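Kynurenine formamidase (Bacillus anthracis, PDB 4CO9) catalyses the zinc-dependent hydrolysis of N-formyl-L-kynurenine to L-kynurenine and formate, the second step of tryptophan breakdown by the kynurenine pathway. Local coordinates at residues His52-Asp64 against His163-Val177. Numbering follows the deposited sequence. Where two conformers were deposited one is given.
Sequences HTGTHIDAPFHFD and HHQLFKHSIHILENV. With ZN (zinc ion), chain P; ZN (zinc ion), chain O.
The binuclear zinc site of this enzyme is assembled across a pair of antiparallel strands, where Asp-58 and Glu-175 bridge the two metals from one face of the sheet. Asp-58 gives one oxygen to each ion, OD1 to the zinc of chain P and OD2 to the zinc of chain O. Glu-175 binds differently: OE1 touches both zincs, at 2.4 Å from that of chain P and a longer 2.6 Å from that of chain O, while OE2 holds the latter alone. The two carboxylate planes stand 83° apart, and their shared metal holds Asp-58 OD1 and Glu-175 OE1 only 3.1 Å from each other. His-52 ND1 and His-56 NE2 complete the protein ligands of the first zinc, and His-163 NE2 serves the second; water 3 spans both ions at 2.0 Å, a position consistent with the attacking nucleophile.

Second-shell bonds orient the histidine ligands. In His-56, CG sits between the backbone N and the carbonyl carbon (chi1 71°), a rotamer from which NE2 meets the zinc while ND1 donates to Gly-54 O at 2.8 Å and 175°. Asn-176 ND2 donates a second hydrogen bond to Gly-54 O from the opposite face of the carbonyl plane. Asp-200 holds His-52 NE2, and Asp-153 His-163 ND1. In the strand pairing, Glu-175 N donates to His-56 O at 2.8 Å, almost straight.

Farther along, Phe-63 packs against helix 161-168: CB of His-163 lies over its face, and its own edge points into the face of His-164. Pro-60 CG rests on the face of Phe-167.

Strand 56-58 lies in the mixed sheet between antiparallel neighbours 172-175 and 201-203; the second subunit's Asn-43 O accepts a hydrogen bond from His-62 ND1, and its Lys-36 packs on His-164.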
loop_
_atom_site.group_PDB
_atom_site.type_symbol
_atom_site.label_atom_id
_atom_site.label_comp_id
_atom_site.label_asym_id
_atom_site.label_seq_id
_atom_site.Cartn_x
_atom_site.Cartn_y
_atom_site.Cartn_z
ATOM N N HIS C 52 -3.790 -3.765 -12.189
ATOM C CA HIS C 52 -5.196 -3.391 -12.106
ATOM C C HIS C 52 -6.015 -4.555 -11.572
ATOM O O HIS C 52 -6.939 -5.045 -12.214
ATOM C CB HIS C 52 -5.673 -2.925 -13.488
ATOM C CG HIS C 52 -4.836 -1.816 -14.054
ATOM N ND1 HIS C 52 -5.192 -0.485 -13.968
ATOM C CD2 HIS C 52 -3.640 -1.843 -14.681
ATOM C CE1 HIS C 52 -4.249 0.263 -14.512
ATOM N NE2 HIS C 52 -3.297 -0.539 -14.955
ATOM N N THR C 53 -5.659 -4.999 -10.377
ATOM C CA THR C 53 -6.344 -6.084 -9.697
ATOM C C THR C 53 -6.754 -5.567 -8.345
ATOM O O THR C 53 -5.948 -4.985 -7.643
ATOM C CB THR C 53 -5.398 -7.289 -9.487
ATOM O OG1 THR C 53 -4.858 -7.668 -10.743
ATOM C CG2 THR C 53 -6.121 -8.490 -8.876
ATOM N N GLY C 54 -7.999 -5.830 -7.965
ATOM C CA GLY C 54 -8.497 -5.413 -6.678
ATOM C C GLY C 54 -8.532 -3.910 -6.603
ATOM O O GLY C 54 -8.585 -3.220 -7.627
ATOM N N THR C 55 -8.456 -3.399 -5.386
ATOM C CA THR C 55 -8.503 -1.975 -5.139
ATOM C C THR C 55 -7.162 -1.385 -5.554
ATOM O O THR C 55 -6.114 -1.820 -5.074
ATOM C CB THR C 55 -8.793 -1.717 -3.654
ATOM O OG1 THR C 55 -9.974 -2.442 -3.289
ATOM C CG2 THR C 55 -9.016 -0.246 -3.394
ATOM N N HIS C 56 -7.181 -0.397 -6.446
ATOM C CA HIS C 56 -5.943 0.119 -6.983
ATOM C C HIS C 56 -6.125 1.504 -7.579
ATOM O O HIS C 56 -7.254 1.949 -7.804
ATOM C CB HIS C 56 -5.420 -0.832 -8.066
ATOM C CG HIS C 56 -6.231 -0.808 -9.314
ATOM N ND1 HIS C 56 -7.391 -1.540 -9.455
ATOM C CD2 HIS C 56 -6.062 -0.132 -10.474
ATOM C CE1 HIS C 56 -7.884 -1.340 -10.662
ATOM N NE2 HIS C 56 -7.102 -0.484 -11.294
ATOM N N ILE C 57 -5.008 2.162 -7.849
ATOM C CA ILE C 57 -5.015 3.468 -8.483
ATOM C C ILE C 57 -4.355 3.377 -9.855
ATOM O O ILE C 57 -3.448 2.566 -10.062
ATOM C CB ILE C 57 -4.343 4.555 -7.596
ATOM C CG1 ILE C 57 -2.842 4.296 -7.380
ATOM C CG2 ILE C 57 -5.067 4.646 -6.266
ATOM C CD1 ILE C 57 -1.937 5.024 -8.373
ATOM N N ASP C 58 -4.824 4.219 -10.773
ATOM C CA ASP C 58 -4.254 4.341 -12.115
ATOM C C ASP C 58 -3.288 5.520 -12.182
ATOM O O ASP C 58 -3.581 6.594 -11.658
ATOM C CB ASP C 58 -5.327 4.633 -13.147
ATOM C CG ASP C 58 -6.291 3.505 -13.350
ATOM O OD1 ASP C 58 -6.049 2.368 -12.904
ATOM O OD2 ASP C 58 -7.338 3.784 -13.977
ATOM N N ALA C 59 -2.144 5.322 -12.828
ATOM C CA ALA C 59 -1.260 6.436 -13.187
ATOM C C ALA C 59 -1.587 6.832 -14.630
ATOM O O ALA C 59 -2.107 6.010 -15.382
ATOM C CB ALA C 59 0.190 6.019 -13.076
ATOM N N PRO C 60 -1.294 8.083 -15.018
ATOM C CA PRO C 60 -1.602 8.522 -16.377
ATOM C C PRO C 60 -0.898 7.677 -17.449
ATOM O O PRO C 60 -1.446 7.471 -18.533
ATOM C CB PRO C 60 -1.122 9.973 -16.391
ATOM C CG PRO C 60 -1.257 10.409 -14.972
ATOM C CD PRO C 60 -0.912 9.211 -14.146
ATOM N N PHE C 61 0.256 7.122 -17.119
ATOM C CA PHE C 61 0.951 6.218 -18.032
ATOM C C PHE C 61 0.087 5.032 -18.496
ATOM O O PHE C 61 0.323 4.488 -19.582
ATOM C CB PHE C 61 2.247 5.731 -17.398
ATOM C CG PHE C 61 3.014 4.731 -18.244
ATOM C CD1 PHE C 61 3.433 5.057 -19.513
ATOM C CD2 PHE C 61 3.322 3.470 -17.753
ATOM C CE1 PHE C 61 4.138 4.145 -20.278
ATOM C CE2 PHE C 61 4.022 2.555 -18.515
ATOM C CZ PHE C 61 4.431 2.897 -19.787
ATOM N N HIS C 62 -0.896 4.627 -17.685
ATOM C CA HIS C 62 -1.819 3.553 -18.047
ATOM C C HIS C 62 -2.526 3.830 -19.378
ATOM O O HIS C 62 -2.704 2.915 -20.179
ATOM C CB HIS C 62 -2.860 3.361 -16.952
ATOM C CG HIS C 62 -3.902 2.338 -17.260
ATOM N ND1 HIS C 62 -3.597 1.055 -17.643
ATOM C CD2 HIS C 62 -5.247 2.395 -17.194
ATOM C CE1 HIS C 62 -4.707 0.370 -17.826
ATOM N NE2 HIS C 62 -5.728 1.164 -17.554
ATOM N N PHE C 63 -2.873 5.080 -19.631
ATOM C CA PHE C 63 -3.609 5.439 -20.861
ATOM C C PHE C 63 -2.933 6.493 -21.752
ATOM O O PHE C 63 -3.479 6.872 -22.788
ATOM C CB PHE C 63 -5.016 5.888 -20.482
ATOM C CG PHE C 63 -5.048 6.899 -19.383
ATOM C CD1 PHE C 63 -4.926 8.252 -19.669
ATOM C CD2 PHE C 63 -5.177 6.499 -18.056
ATOM C CE1 PHE C 63 -4.957 9.188 -18.654
ATOM C CE2 PHE C 63 -5.205 7.437 -17.030
ATOM C CZ PHE C 63 -5.091 8.776 -17.336
ATOM N N ASP C 64 -1.756 6.949 -21.355
ATOM C CA ASP C 64 -1.017 7.966 -22.102
ATOM C C ASP C 64 0.449 7.601 -22.028
ATOM O O ASP C 64 1.031 7.614 -20.937
ATOM C CB ASP C 64 -1.277 9.335 -21.471
ATOM C CG ASP C 64 -0.549 10.469 -22.167
ATOM O OD1 ASP C 64 0.420 10.261 -22.927
ATOM O OD2 ASP C 64 -0.978 11.607 -21.936
ATOM N N HIS C 163 -10.980 8.586 -18.222
ATOM C CA HIS C 163 -9.591 8.547 -17.728
ATOM C C HIS C 163 -8.822 9.795 -18.182
ATOM O O HIS C 163 -8.186 10.480 -17.382
ATOM C CB HIS C 163 -8.833 7.331 -18.243
ATOM C CG HIS C 163 -9.168 6.051 -17.550
ATOM N ND1 HIS C 163 -10.222 5.256 -17.931
ATOM C CD2 HIS C 163 -8.566 5.410 -16.517
ATOM C CE1 HIS C 163 -10.251 4.172 -17.174
ATOM N NE2 HIS C 163 -9.261 4.244 -16.306
ATOM N N HIS C 164 -8.880 10.069 -19.476
ATOM C CA HIS C 164 -8.145 11.184 -20.056
ATOM C C HIS C 164 -8.593 12.529 -19.490
ATOM O O HIS C 164 -7.761 13.350 -19.114
ATOM C CB HIS C 164 -8.277 11.189 -21.590
ATOM C CG HIS C 164 -7.355 10.235 -22.273
ATOM N ND1 HIS C 164 -7.732 8.958 -22.623
ATOM C CD2 HIS C 164 -6.068 10.370 -22.663
ATOM C CE1 HIS C 164 -6.715 8.352 -23.207
ATOM N NE2 HIS C 164 -5.696 9.187 -23.251
ATOM N N GLN C 165 -9.903 12.758 -19.443
ATOM C CA GLN C 165 -10.410 14.046 -18.998
ATOM C C GLN C 165 -10.140 14.269 -17.518
ATOM O O GLN C 165 -9.792 15.382 -17.111
ATOM C CB GLN C 165 -11.894 14.198 -19.326
ATOM C CG GLN C 165 -12.157 14.449 -20.805
ATOM C CD GLN C 165 -11.390 15.655 -21.323
ATOM O OE1 GLN C 165 -11.520 16.758 -20.795
ATOM N NE2 GLN C 165 -10.566 15.445 -22.342
ATOM N N LEU C 166 -10.281 13.214 -16.718
ATOM C CA LEU C 166 -10.014 13.327 -15.291
ATOM C C LEU C 166 -8.587 13.775 -15.052
ATOM O O LEU C 166 -8.354 14.797 -14.395
ATOM C CB LEU C 166 -10.303 12.008 -14.563
ATOM C CG LEU C 166 -11.782 11.669 -14.415
ATOM C CD1 LEU C 166 -11.971 10.226 -13.959
ATOM C CD2 LEU C 166 -12.472 12.625 -13.459
ATOM N N PHE C 167 -7.627 13.063 -15.623
ATOM C CA PHE C 167 -6.239 13.449 -15.412
ATOM C C PHE C 167 -5.894 14.807 -16.068
ATOM O O PHE C 167 -5.074 15.552 -15.529
ATOM C CB PHE C 167 -5.233 12.313 -15.697
ATOM C CG PHE C 167 -4.852 11.504 -14.453
ATOM C CD1 PHE C 167 -3.944 12.003 -13.536
ATOM C CD2 PHE C 167 -5.407 10.253 -14.205
ATOM C CE1 PHE C 167 -3.582 11.268 -12.410
ATOM C CE2 PHE C 167 -5.046 9.510 -13.080
ATOM C CZ PHE C 167 -4.133 10.021 -12.187
ATOM N N LYS C 168 -6.557 15.160 -17.170
ATOM C CA LYS C 168 -6.388 16.495 -17.777
ATOM C C LYS C 168 -6.750 17.596 -16.783
ATOM O O LYS C 168 -6.246 18.712 -16.884
ATOM C CB LYS C 168 -7.278 16.618 -19.008
ATOM C CG LYS C 168 -6.913 17.714 -20.002
ATOM C CD LYS C 168 -7.968 17.830 -21.106
ATOM C CE LYS C 168 -7.359 17.971 -22.496
ATOM N NZ LYS C 168 -6.483 19.151 -22.620
ATOM N N HIS C 169 -7.659 17.288 -15.861
ATOM C CA HIS C 169 -8.115 18.241 -14.851
ATOM C C HIS C 169 -7.536 17.965 -13.468
ATOM O O HIS C 169 -8.093 18.396 -12.468
ATOM C CB HIS C 169 -9.635 18.243 -14.793
ATOM C CG HIS C 169 -10.273 18.844 -16.002
ATOM N ND1 HIS C 169 -10.533 18.117 -17.142
ATOM C CD2 HIS C 169 -10.695 20.107 -16.253
ATOM C CE1 HIS C 169 -11.093 18.903 -18.043
ATOM N NE2 HIS C 169 -11.202 20.117 -17.529
ATOM N N SER C 170 -6.421 17.244 -13.436
ATOM C CA SER C 170 -5.683 16.950 -12.220
ATOM C C SER C 170 -6.461 16.097 -11.218
ATOM O O SER C 170 -6.185 16.155 -10.032
ATOM C CB SER C 170 -5.186 18.250 -11.567
ATOM O OG SER C 170 -4.191 18.835 -12.378
ATOM N N ILE C 171 -7.406 15.299 -11.715
ATOM C CA ILE C 171 -8.186 14.410 -10.871
ATOM C C ILE C 171 -7.647 12.991 -11.005
ATOM O O ILE C 171 -7.649 12.410 -12.080
ATOM C CB ILE C 171 -9.667 14.386 -11.244
ATOM C CG1 ILE C 171 -10.237 15.800 -11.192
ATOM C CG2 ILE C 171 -10.428 13.452 -10.310
ATOM C CD1 ILE C 171 -11.640 15.912 -11.741
ATOM N N HIS C 172 -7.206 12.454 -9.876
ATOM C CA HIS C 172 -6.619 11.134 -9.803
ATOM C C HIS C 172 -7.710 10.087 -9.655
ATOM O O HIS C 172 -8.835 10.417 -9.334
ATOM C CB HIS C 172 -5.643 11.106 -8.653
ATOM C CG HIS C 172 -4.490 12.038 -8.846
ATOM N ND1 HIS C 172 -3.186 11.604 -8.879
ATOM C CD2 HIS C 172 -4.445 13.373 -9.049
ATOM C CE1 HIS C 172 -2.383 12.637 -9.067
ATOM N NE2 HIS C 172 -3.122 13.719 -9.181
ATOM N N ILE C 173 -7.360 8.830 -9.908
ATOM C CA ILE C 173 -8.340 7.759 -10.082
ATOM C C ILE C 173 -8.057 6.573 -9.179
ATOM O O ILE C 173 -6.948 6.032 -9.179
ATOM C CB ILE C 173 -8.358 7.267 -11.547
ATOM C CG1 ILE C 173 -8.804 8.405 -12.470
ATOM C CG2 ILE C 173 -9.291 6.061 -11.707
ATOM C CD1 ILE C 173 -8.599 8.123 -13.943
ATOM N N LEU C 174 -9.095 6.161 -8.450
ATOM C CA LEU C 174 -9.069 5.016 -7.563
ATOM C C LEU C 174 -10.220 4.105 -7.953
ATOM O O LEU C 174 -11.358 4.555 -8.047
ATOM C CB LEU C 174 -9.211 5.516 -6.124
ATOM C CG LEU C 174 -9.515 4.530 -5.006
ATOM C CD1 LEU C 174 -8.423 3.470 -4.899
ATOM C CD2 LEU C 174 -9.677 5.282 -3.699
ATOM N N GLU C 175 -9.929 2.832 -8.195
ATOM C CA GLU C 175 -10.914 1.874 -8.683
ATOM C C GLU C 175 -11.053 0.673 -7.750
ATOM O O GLU C 175 -10.133 0.355 -6.982
ATOM C CB GLU C 175 -10.543 1.419 -10.101
ATOM C CG GLU C 175 -10.775 2.506 -11.135
ATOM C CD GLU C 175 -9.994 2.320 -12.424
ATOM O OE1 GLU C 175 -8.989 1.575 -12.427
ATOM O OE2 GLU C 175 -10.394 2.950 -13.445
ATOM N N ASN C 176 -12.223 0.037 -7.805
ATOM C CA ASN C 176 -12.538 -1.156 -7.014
ATOM C C ASN C 176 -12.523 -0.968 -5.493
ATOM O O ASN C 176 -12.164 -1.883 -4.759
ATOM C CB ASN C 176 -11.620 -2.327 -7.400
ATOM C CG ASN C 176 -12.020 -2.988 -8.709
ATOM O OD1 ASN C 176 -13.184 -2.970 -9.101
ATOM N ND2 ASN C 176 -11.054 -3.596 -9.379
ATOM N N VAL C 177 -12.924 0.194 -5.006
ATOM C CA VAL C 177 -13.173 0.310 -3.569
ATOM C C VAL C 177 -14.440 -0.479 -3.214
ATOM O O VAL C 177 -15.254 -0.753 -4.085
ATOM C CB VAL C 177 -13.268 1.764 -3.053
ATOM C CG1 VAL C 177 -11.898 2.424 -3.063
ATOM C CG2 VAL C 177 -14.284 2.591 -3.832
HETATM ZN ZN ZN P . -6.998 0.569 -13.316
HETATM ZN ZN ZN O . -8.777 2.656 -14.771
HETATM O O HOH W 1 -10.124 -4.669 -11.794
HETATM O O HOH W 2 -4.686 7.704 -9.495
HETATM O O HOH W 3 -7.763 0.950 -15.182
HETATM O O HOH W 4 -10.352 1.158 -16.071
#